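Local atomic coordinates of putative oxidoreductase YfjR (Streptomyces aurantiacus, PDB entry 4OQZ), a protein that reduces imines as an S-selective imine reductase, probably with NADPH as the hydride donor. Residues A103-V106 with A107-G111; L167-Q170 with L171-V175; G212-I215 with D216-A220. One frame throughout, in Å; residues are numbered along the deposited sequence.

Contact 1. Residues A103-V106 with A107-G111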
ATOM      1  N   ALA A 103     -18.902   6.102  24.943  1.00 67.27           N
ATOM      2  CA  ALA A 103     -18.347   7.043  25.929  1.00 67.97           C
ATOM      3  C   ALA A 103     -19.424   7.807  26.679  1.00 74.24           C
ATOM      4  O   ALA A 103     -19.329   7.955  27.899  1.00 74.57           O
ATOM      5  CB  ALA A 103     -17.419   8.030  25.253  1.00 67.30           C
ATOM      6  N   ARG A 104     -20.438   8.295  25.934  1.00 72.19           N
ATOM      7  CA  ARG A 104     -21.577   9.062  26.423  1.00 75.59           C
ATOM      8  C   ARG A 104     -22.371   8.277  27.475  1.00 81.23           C
ATOM      9  O   ARG A 104     -22.701   8.834  28.527  1.00 85.81           O
ATOM     10  CB  ARG A 104     -22.467   9.444  25.236  1.00 78.19           C
ATOM     11  CG  ARG A 104     -22.920  10.897  25.220  1.00 90.92           C
ATOM     12  CD  ARG A 104     -23.278  11.371  23.818  1.00 99.99           C
ATOM     13  NE  ARG A 104     -24.269  10.511  23.163  1.00105.27           N
ATOM     14  CZ  ARG A 104     -24.086   9.905  21.993  1.00111.21           C
ATOM     15  NH1 ARG A 104     -22.956  10.080  21.314  1.00 87.71           N
ATOM     16  NH2 ARG A 104     -25.037   9.131  21.485  1.00 96.98           N
ATOM     17  N   ARG A 105     -22.657   6.989  27.199  1.00 74.68           N
ATOM     18  CA  ARG A 105     -23.369   6.079  28.099  1.00 76.07           C
ATOM     19  C   ARG A 105     -22.563   5.779  29.389  1.00 79.34           C
ATOM     20  O   ARG A 105     -23.145   5.753  30.471  1.00 82.02           O
ATOM     21  CB  ARG A 105     -23.760   4.783  27.348  1.00 74.02           C
ATOM     22  CG  ARG A 105     -24.480   3.721  28.180  1.00 78.74           C
ATOM     23  CD  ARG A 105     -25.911   4.087  28.509  1.00 84.44           C
ATOM     24  NE  ARG A 105     -26.443   3.235  29.573  1.00 87.44           N
ATOM     25  CZ  ARG A 105     -26.983   3.690  30.700  1.00106.68           C
ATOM     26  NH1 ARG A 105     -27.077   4.997  30.920  1.00102.32           N
ATOM     27  NH2 ARG A 105     -27.450   2.844  31.607  1.00 84.35           N
ATOM     28  N   VAL A 106     -21.240   5.561  29.269  1.00 72.52           N
ATOM     29  CA  VAL A 106     -20.336   5.263  30.395  1.00 70.30           C
ATOM     30  C   VAL A 106     -20.253   6.457  31.383  1.00 76.28           C
ATOM     31  O   VAL A 106     -20.326   6.247  32.601  1.00 78.70           O
ATOM     32  CB  VAL A 106     -18.957   4.794  29.862  1.00 68.82           C
ATOM     33  CG1 VAL A 106     -17.925   4.619  30.976  1.00 67.20           C
ATOM     34  CG2 VAL A 106     -19.108   3.499  29.091  1.00 67.79           C
ATOM     35  N   ALA A 107     -20.145   7.698  30.851  1.00 71.12           N
ATOM     36  CA  ALA A 107     -20.072   8.931  31.633  1.00 73.33           C
ATOM     37  C   ALA A 107     -21.381   9.144  32.386  1.00 81.39           C
ATOM     38  O   ALA A 107     -21.361   9.590  33.541  1.00 83.06           O
ATOM     39  CB  ALA A 107     -19.809  10.118  30.715  1.00 74.24           C
ATOM     40  N   GLU A 108     -22.517   8.802  31.733  1.00 79.63           N
ATOM     41  CA  GLU A 108     -23.878   8.892  32.294  1.00 85.19           C
ATOM     42  C   GLU A 108     -23.946   7.979  33.528  1.00 90.11           C
ATOM     43  O   GLU A 108     -24.517   8.372  34.536  1.00 93.96           O
ATOM     44  CB  GLU A 108     -24.897   8.474  31.218  1.00 88.26           C
ATOM     45  CG  GLU A 108     -26.365   8.628  31.567  1.00104.23           C
ATOM     46  CD  GLU A 108     -27.318   8.401  30.405  1.00124.73           C
ATOM     47  OE1 GLU A 108     -28.503   8.789  30.532  1.00120.09           O
ATOM     48  OE2 GLU A 108     -26.881   7.860  29.361  1.00109.11           O
ATOM     49  N   LEU A 109     -23.268   6.813  33.467  1.00 82.82           N
ATOM     50  CA  LEU A 109     -23.160   5.832  34.543  1.00 82.96           C
ATOM     51  C   LEU A 109     -22.077   6.164  35.605  1.00 84.75           C
ATOM     52  O   LEU A 109     -21.850   5.367  36.520  1.00 84.54           O
ATOM     53  CB  LEU A 109     -22.933   4.427  33.954  1.00 80.82           C
ATOM     54  CG  LEU A 109     -24.166   3.710  33.385  1.00 87.75           C
ATOM     55  CD1 LEU A 109     -23.750   2.447  32.638  1.00 83.96           C
ATOM     56  CD2 LEU A 109     -25.184   3.366  34.486  1.00 93.72           C
ATOM     57  N   GLY A 110     -21.455   7.337  35.493  1.00 79.62           N
ATOM     58  CA  GLY A 110     -20.452   7.811  36.444  1.00 78.40           C
ATOM     59  C   GLY A 110     -19.071   7.209  36.335  1.00 78.72           C
ATOM     60  O   GLY A 110     -18.303   7.227  37.303  1.00 78.14           O
ATOM     61  N   GLY A 111     -18.753   6.690  35.160  1.00 72.52           N
ATOM     62  CA  GLY A 111     -17.450   6.095  34.889  1.00 68.64           C
ATOM     63  C   GLY A 111     -16.750   6.828  33.768  1.00 70.40           C
ATOM     64  O   GLY A 111     -17.353   7.694  33.138  1.00 68.01           O
TER

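Contact 2. Residues L167-Q170 with L171-V175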
ATOM      1  N   LEU A 167     -11.019   6.684  14.751  1.00 49.01           N
ATOM      2  CA  LEU A 167     -10.727   7.298  13.464  1.00 47.89           C
ATOM      3  C   LEU A 167      -9.332   6.862  13.035  1.00 48.89           C
ATOM      4  O   LEU A 167      -9.190   6.248  11.977  1.00 48.09           O
ATOM      5  CB  LEU A 167     -10.784   8.836  13.617  1.00 49.98           C
ATOM      6  CG  LEU A 167     -11.192   9.704  12.450  1.00 56.60           C
ATOM      7  CD1 LEU A 167     -10.651  11.099  12.668  1.00 59.11           C
ATOM      8  CD2 LEU A 167     -10.682   9.189  11.098  1.00 55.65           C
ATOM      9  N   MET A 168      -8.319   7.092  13.897  1.00 44.76           N
ATOM     10  CA  MET A 168      -6.920   6.689  13.650  1.00 42.43           C
ATOM     11  C   MET A 168      -6.810   5.217  13.319  1.00 46.45           C
ATOM     12  O   MET A 168      -6.079   4.833  12.383  1.00 43.80           O
ATOM     13  CB  MET A 168      -6.060   7.042  14.869  1.00 44.83           C
ATOM     14  CG  MET A 168      -4.925   8.043  14.590  1.00 48.44           C
ATOM     15  SD  MET A 168      -5.181   9.480  13.518  1.00 52.82           S
ATOM     16  CE  MET A 168      -6.481  10.196  14.294  1.00 52.90           C
ATOM     17  N   TYR A 169      -7.581   4.379  14.065  1.00 43.12           N
ATOM     18  CA  TYR A 169      -7.636   2.959  13.788  1.00 42.66           C
ATOM     19  C   TYR A 169      -8.146   2.699  12.351  1.00 46.66           C
ATOM     20  O   TYR A 169      -7.476   1.963  11.610  1.00 45.43           O
ATOM     21  CB  TYR A 169      -8.473   2.199  14.846  1.00 44.11           C
ATOM     22  CG  TYR A 169      -8.331   0.698  14.717  1.00 43.28           C
ATOM     23  CD1 TYR A 169      -7.230   0.033  15.257  1.00 43.36           C
ATOM     24  CD2 TYR A 169      -9.238  -0.045  13.966  1.00 44.51           C
ATOM     25  CE1 TYR A 169      -7.074  -1.348  15.106  1.00 44.68           C
ATOM     26  CE2 TYR A 169      -9.075  -1.418  13.782  1.00 44.29           C
ATOM     27  CZ  TYR A 169      -8.008  -2.068  14.377  1.00 49.92           C
ATOM     28  OH  TYR A 169      -7.867  -3.419  14.207  1.00 47.69           O
ATOM     29  N   GLN A 170      -9.259   3.361  11.941  1.00 43.98           N
ATOM     30  CA  GLN A 170      -9.813   3.201  10.584  1.00 44.01           C
ATOM     31  C   GLN A 170      -8.850   3.684   9.498  1.00 46.39           C
ATOM     32  O   GLN A 170      -8.721   3.034   8.459  1.00 43.71           O
ATOM     33  CB  GLN A 170     -11.205   3.845  10.433  1.00 47.77           C
ATOM     34  CG  GLN A 170     -12.269   3.370  11.436  1.00 53.54           C
ATOM     35  CD  GLN A 170     -12.535   1.881  11.432  1.00 63.15           C
ATOM     36  OE1 GLN A 170     -12.366   1.183  10.433  1.00 56.87           O
ATOM     37  NE2 GLN A 170     -12.934   1.360  12.570  1.00 56.65           N
ATOM     38  N   LEU A 171      -8.124   4.788   9.782  1.00 44.65           N
ATOM     39  CA  LEU A 171      -7.147   5.408   8.888  1.00 43.65           C
ATOM     40  C   LEU A 171      -6.060   4.403   8.592  1.00 43.38           C
ATOM     41  O   LEU A 171      -5.639   4.269   7.442  1.00 41.14           O
ATOM     42  CB  LEU A 171      -6.579   6.692   9.527  1.00 44.56           C
ATOM     43  CG  LEU A 171      -6.892   8.072   8.907  1.00 51.44           C
ATOM     44  CD1 LEU A 171      -8.057   8.052   7.904  1.00 53.46           C
ATOM     45  CD2 LEU A 171      -7.129   9.107   9.971  1.00 54.98           C
ATOM     46  N   ASN A 172      -5.664   3.626   9.616  1.00 40.10           N
ATOM     47  CA  ASN A 172      -4.705   2.549   9.467  1.00 37.77           C
ATOM     48  C   ASN A 172      -5.255   1.418   8.553  1.00 38.89           C
ATOM     49  O   ASN A 172      -4.540   0.931   7.678  1.00 34.38           O
ATOM     50  CB  ASN A 172      -4.356   1.964  10.851  1.00 41.65           C
ATOM     51  CG  ASN A 172      -3.231   0.977  10.806  1.00 45.80           C
ATOM     52  OD1 ASN A 172      -3.407  -0.217  10.525  1.00 44.73           O
ATOM     53  ND2 ASN A 172      -2.036   1.467  11.046  1.00 41.66           N
ATOM     54  N   MET A 173      -6.500   0.986   8.790  1.00 37.30           N
ATOM     55  CA  MET A 173      -7.130  -0.120   8.058  1.00 37.23           C
ATOM     56  C   MET A 173      -7.432   0.265   6.600  1.00 42.30           C
ATOM     57  O   MET A 173      -7.368  -0.595   5.724  1.00 43.30           O
ATOM     58  CB  MET A 173      -8.384  -0.619   8.798  1.00 41.79           C
ATOM     59  CG  MET A 173      -8.132  -1.120  10.226  1.00 46.26           C
ATOM     60  SD  MET A 173      -6.551  -1.960  10.620  1.00 49.70           S
ATOM     61  CE  MET A 173      -6.715  -3.383   9.720  1.00 45.94           C
ATOM     62  N   VAL A 174      -7.684   1.573   6.342  1.00 37.62           N
ATOM     63  CA  VAL A 174      -7.870   2.178   5.013  1.00 38.08           C
ATOM     64  C   VAL A 174      -6.663   1.884   4.121  1.00 37.01           C
ATOM     65  O   VAL A 174      -6.790   1.733   2.926  1.00 34.78           O
ATOM     66  CB  VAL A 174      -8.136   3.705   5.140  1.00 43.23           C
ATOM     67  CG1 VAL A 174      -7.591   4.498   3.960  1.00 43.81           C
ATOM     68  CG2 VAL A 174      -9.616   3.987   5.320  1.00 46.03           C
ATOM     69  N   VAL A 175      -5.494   1.866   4.716  1.00 33.82           N
ATOM     70  CA  VAL A 175      -4.232   1.654   4.065  1.00 32.68           C
ATOM     71  C   VAL A 175      -3.858   0.159   4.064  1.00 37.10           C
ATOM     72  O   VAL A 175      -3.457  -0.365   3.026  1.00 37.98           O
ATOM     73  CB  VAL A 175      -3.175   2.516   4.789  1.00 34.47           C
ATOM     74  CG1 VAL A 175      -1.762   2.083   4.428  1.00 33.50           C
ATOM     75  CG2 VAL A 175      -3.386   3.997   4.498  1.00 35.90           C
TER

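Contact 3. Residues G212-I215 with D216-A220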
ATOM      1  N   GLY A 212       6.744   6.231   1.783  1.00 36.21           N
ATOM      2  CA  GLY A 212       6.822   7.397   2.671  1.00 38.09           C
ATOM      3  C   GLY A 212       7.405   8.665   2.053  1.00 45.59           C
ATOM      4  O   GLY A 212       7.000   9.780   2.401  1.00 46.00           O
ATOM      5  N   GLN A 213       8.350   8.506   1.108  1.00 45.33           N
ATOM      6  CA  GLN A 213       8.981   9.608   0.372  1.00 47.87           C
ATOM      7  C   GLN A 213       7.891  10.318  -0.442  1.00 52.91           C
ATOM      8  O   GLN A 213       7.804  11.552  -0.424  1.00 55.30           O
ATOM      9  CB  GLN A 213      10.058   9.035  -0.562  1.00 49.66           C
ATOM     10  CG  GLN A 213      11.387   9.787  -0.536  1.00 78.59           C
ATOM     11  CD  GLN A 213      12.230   9.523   0.694  1.00 98.22           C
ATOM     12  OE1 GLN A 213      12.619   8.382   0.984  1.00 97.45           O
ATOM     13  NE2 GLN A 213      12.578  10.585   1.411  1.00 83.40           N
ATOM     14  N   PHE A 214       7.025   9.523  -1.111  1.00 47.21           N
ATOM     15  CA  PHE A 214       5.898  10.000  -1.922  1.00 47.19           C
ATOM     16  C   PHE A 214       4.823  10.622  -1.060  1.00 48.54           C
ATOM     17  O   PHE A 214       4.344  11.700  -1.401  1.00 46.09           O
ATOM     18  CB  PHE A 214       5.295   8.885  -2.790  1.00 46.98           C
ATOM     19  CG  PHE A 214       6.182   8.407  -3.908  1.00 48.68           C
ATOM     20  CD1 PHE A 214       6.164   9.031  -5.145  1.00 54.63           C
ATOM     21  CD2 PHE A 214       6.998   7.297  -3.741  1.00 51.21           C
ATOM     22  CE1 PHE A 214       6.989   8.585  -6.183  1.00 56.48           C
ATOM     23  CE2 PHE A 214       7.805   6.837  -4.785  1.00 54.50           C
ATOM     24  CZ  PHE A 214       7.802   7.488  -5.996  1.00 53.86           C
ATOM     25  N   ILE A 215       4.431   9.954   0.052  1.00 44.68           N
ATOM     26  CA  ILE A 215       3.401  10.549   0.906  1.00 45.61           C
ATOM     27  C   ILE A 215       3.801  11.934   1.499  1.00 52.55           C
ATOM     28  O   ILE A 215       2.935  12.788   1.613  1.00 52.41           O
ATOM     29  CB  ILE A 215       2.591   9.600   1.868  1.00 46.84           C
ATOM     30  CG1 ILE A 215       2.677   9.946   3.364  1.00 47.20           C
ATOM     31  CG2 ILE A 215       2.582   8.079   1.533  1.00 42.01           C
ATOM     32  CD1 ILE A 215       3.903   9.905   3.939  1.00 64.19           C
ATOM     33  N   ASP A 216       5.091  12.130   1.870  1.00 49.79           N
ATOM     34  CA  ASP A 216       5.607  13.389   2.428  1.00 51.85           C
ATOM     35  C   ASP A 216       5.603  14.475   1.374  1.00 57.73           C
ATOM     36  O   ASP A 216       5.190  15.590   1.678  1.00 59.23           O
ATOM     37  CB  ASP A 216       7.018  13.230   3.001  1.00 53.50           C
ATOM     38  CG  ASP A 216       7.077  12.489   4.316  1.00 62.11           C
ATOM     39  OD1 ASP A 216       6.145  12.654   5.134  1.00 62.57           O
ATOM     40  OD2 ASP A 216       8.097  11.809   4.565  1.00 65.33           O
ATOM     41  N   PHE A 217       6.028  14.124   0.132  1.00 54.05           N
ATOM     42  CA  PHE A 217       6.056  14.993  -1.031  1.00 57.03           C
ATOM     43  C   PHE A 217       4.641  15.432  -1.349  1.00 59.23           C
ATOM     44  O   PHE A 217       4.408  16.626  -1.547  1.00 59.77           O
ATOM     45  CB  PHE A 217       6.688  14.300  -2.253  1.00 58.06           C
ATOM     46  CG  PHE A 217       6.762  15.185  -3.485  1.00 62.21           C
ATOM     47  CD1 PHE A 217       5.883  15.000  -4.548  1.00 64.79           C
ATOM     48  CD2 PHE A 217       7.729  16.178  -3.593  1.00 66.79           C
ATOM     49  CE1 PHE A 217       5.971  15.788  -5.693  1.00 69.09           C
ATOM     50  CE2 PHE A 217       7.797  16.990  -4.728  1.00 72.86           C
ATOM     51  CZ  PHE A 217       6.910  16.803  -5.766  1.00 71.26           C
ATOM     52  N   TYR A 218       3.696  14.481  -1.374  1.00 49.01           N
ATOM     53  CA  TYR A 218       2.312  14.816  -1.652  1.00 49.26           C
ATOM     54  C   TYR A 218       1.547  15.504  -0.535  1.00 55.02           C
ATOM     55  O   TYR A 218       0.729  16.363  -0.843  1.00 58.00           O
ATOM     56  CB  TYR A 218       1.545  13.688  -2.328  1.00 48.26           C
ATOM     57  CG  TYR A 218       1.969  13.507  -3.767  1.00 51.44           C
ATOM     58  CD1 TYR A 218       2.863  12.504  -4.131  1.00 52.02           C
ATOM     59  CD2 TYR A 218       1.485  14.343  -4.767  1.00 55.17           C
ATOM     60  CE1 TYR A 218       3.285  12.357  -5.452  1.00 53.96           C
ATOM     61  CE2 TYR A 218       1.901  14.206  -6.090  1.00 56.86           C
ATOM     62  CZ  TYR A 218       2.794  13.204  -6.430  1.00 62.94           C
ATOM     63  OH  TYR A 218       3.224  13.067  -7.729  1.00 65.54           O
ATOM     64  N   ALA A 219       1.823  15.174   0.743  1.00 49.92           N
ATOM     65  CA  ALA A 219       1.162  15.793   1.905  1.00 50.76           C
ATOM     66  C   ALA A 219       1.278  17.302   1.880  1.00 62.13           C
ATOM     67  O   ALA A 219       0.285  17.981   2.131  1.00 66.67           O
ATOM     68  CB  ALA A 219       1.761  15.279   3.205  1.00 48.40           C
ATOM     69  N   ALA A 220       2.496  17.830   1.610  1.00 60.60           N
ATOM     70  CA  ALA A 220       2.795  19.263   1.581  1.00 64.62           C
ATOM     71  C   ALA A 220       2.013  19.999   0.499  1.00 71.26           C
ATOM     72  O   ALA A 220       1.553  21.116   0.727  1.00 73.78           O
ATOM     73  CB  ALA A 220       4.290  19.487   1.381  1.00 66.12           C
TER

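Contact 1. Residues A103-V106 with A107-G111
V106 O takes the backbone N-H of G111 at 3.0 Å, a fairly straight bond (158° at the hydrogen) that spans five residues instead of the helical four. Just before it, the helix still runs regularly, with A107 N on A103 O, E108 N on R104 O and L109 N on R105 O. The change of pattern is a Schellman motif closing helix 96-108: G110, the C-prime residue, has a positive phi that glycine adopts without strain, and G110 N bonds A107 O at 3.0 Å. The chain then enters strand 112-119 of a beta-alpha-beta unit in the Rossmann domain. R105 has CG anti to the backbone N (chi1 178°) and bends at chi2, which carries its guanidinium forward along the helix, beside L109, whose CG sits 3.7 Å above the guanidinium plane, near the rim. At the guanidinium edge, R105 NH1 forms a salt bridge with E108 OE2 at 3.3 Å, its hydrogen bond weak, the two planes standing almost perpendicular, at 87°. NH2 has the stronger partner, E80, so two carboxylates share this charge. V106 is buried: V106 CG1 comes 3.7 Å from G111 C, and the side chain packs on M72, V83 and H113.

Contact 2. Residues L167-Q170 with L171-V175
Different first torsions bring Y169 and M173, one helical turn apart, together. In Y169 the ring carbon CG lies anti to the backbone N (chi1 -170°), while in M173 CG stands anti to the carbonyl carbon (chi1 -59°) and the chain then folds at chi2 and chi3. M173 CG approaches Y169 CE2 at 3.7 Å, and M173 SD lies 4.4 Å from the centroid of the Y169 ring, in an oblique Met-aromatic contact 28° off the ring normal. Methionine suits this place because its flexible chain can follow the ring and its polarisable sulfur can rest against the pi system. Exchanging Y169 for an alanine would probably leave the M173 sulfur without its aromatic partner and free the thioether to turn, with a gap beside L119 as well. On another side of the helix L167 and L171 run side by side, pointing the same way, with their CD2 methyls 3.7 Å apart; M168 SD reaches L171 CD2 more loosely, at 4.1 Å. Regular alpha-helical bonds run beneath, L171 N to L167 O and V174 N to Q170 O, each 2.8 Å. Q170 is buried, and its NE2 has a weak hydrogen bond to D94 O. The second subunit closes over much of the rest, packing its H193 on L167, its T247 on Q170 and its V244 on V174. All this belongs to the early turns of helix 163-191, the long helix that in imine reductases leads from the Rossmann domain into the helical C-terminal domain, through which the dimer is intertwined.

Contact 3. Residues G212-I215 with D216-A220
I215 O accepts the N-H of A219 N at 2.8 Å, and F214 O accepts that of Y218 N at 2.9 Å, the latter almost straight at 163°. D216 N on G212 O and F217 N on Q213 O, somewhat longer, complete this run of alpha-helical bonds in helix 211-224. F214 O meets more than an N-H: Y218 CD1 comes to 3.2 Å from it, near the plane of the tyrosine ring, so the ring turns its edge to the carbonyl. That ring is placed by CG lying anti to the carbonyl carbon (chi1 -72°), and its hydroxyl is fixed by a hydrogen bond to D232. Farther out, Y218 CE1 lies 4.4 Å from F214 CD1, near the plane of the F214 ring, a loose contact, while F217 CD1 stands 3.8 Å above the tyrosine plane, toward its rim. The second subunit meets the rings of F214 and Y218 edge-to-face: its F176 packs with F214 and its W184 with Y218. Small A219 lets Y183 of that subunit come close, and buried I215 meets its S205. D216 packs on A201 of the second subunit; its OD2 and G212 O, both acceptors, lie 3.2 Å apart without a bond, which the exposed side chain may relieve through solvent. F214 and Y218 thus bring apolar ring edges to the subunit interface, and tyrosine suits its buried place because the one polar atom of its side chain is satisfied by D232 within its own chain.

All three are local contacts along one helix, contact 1 at its C-terminal end, but their settings differ. Contact 2 is buried, its centre about 6 Å from the centre of the chain; those of contacts 1 and 3, both partly exposed, are about 24 and 22 Å from it. Contact 1 ends a Rossmann-domain helix, relies on a glycine and charged groups, and meets no other subunit. Contacts 2 and 3 belong to the C-terminal domain, with nearest atoms about 8 Å apart, and both meet the second subunit: mainly aliphatic side chains with Q170 in contact 2, aromatic rings in contact 3. Helix 163-191, which carries contact 2, also supplies, from the second subunit, the rings packed against contact 3.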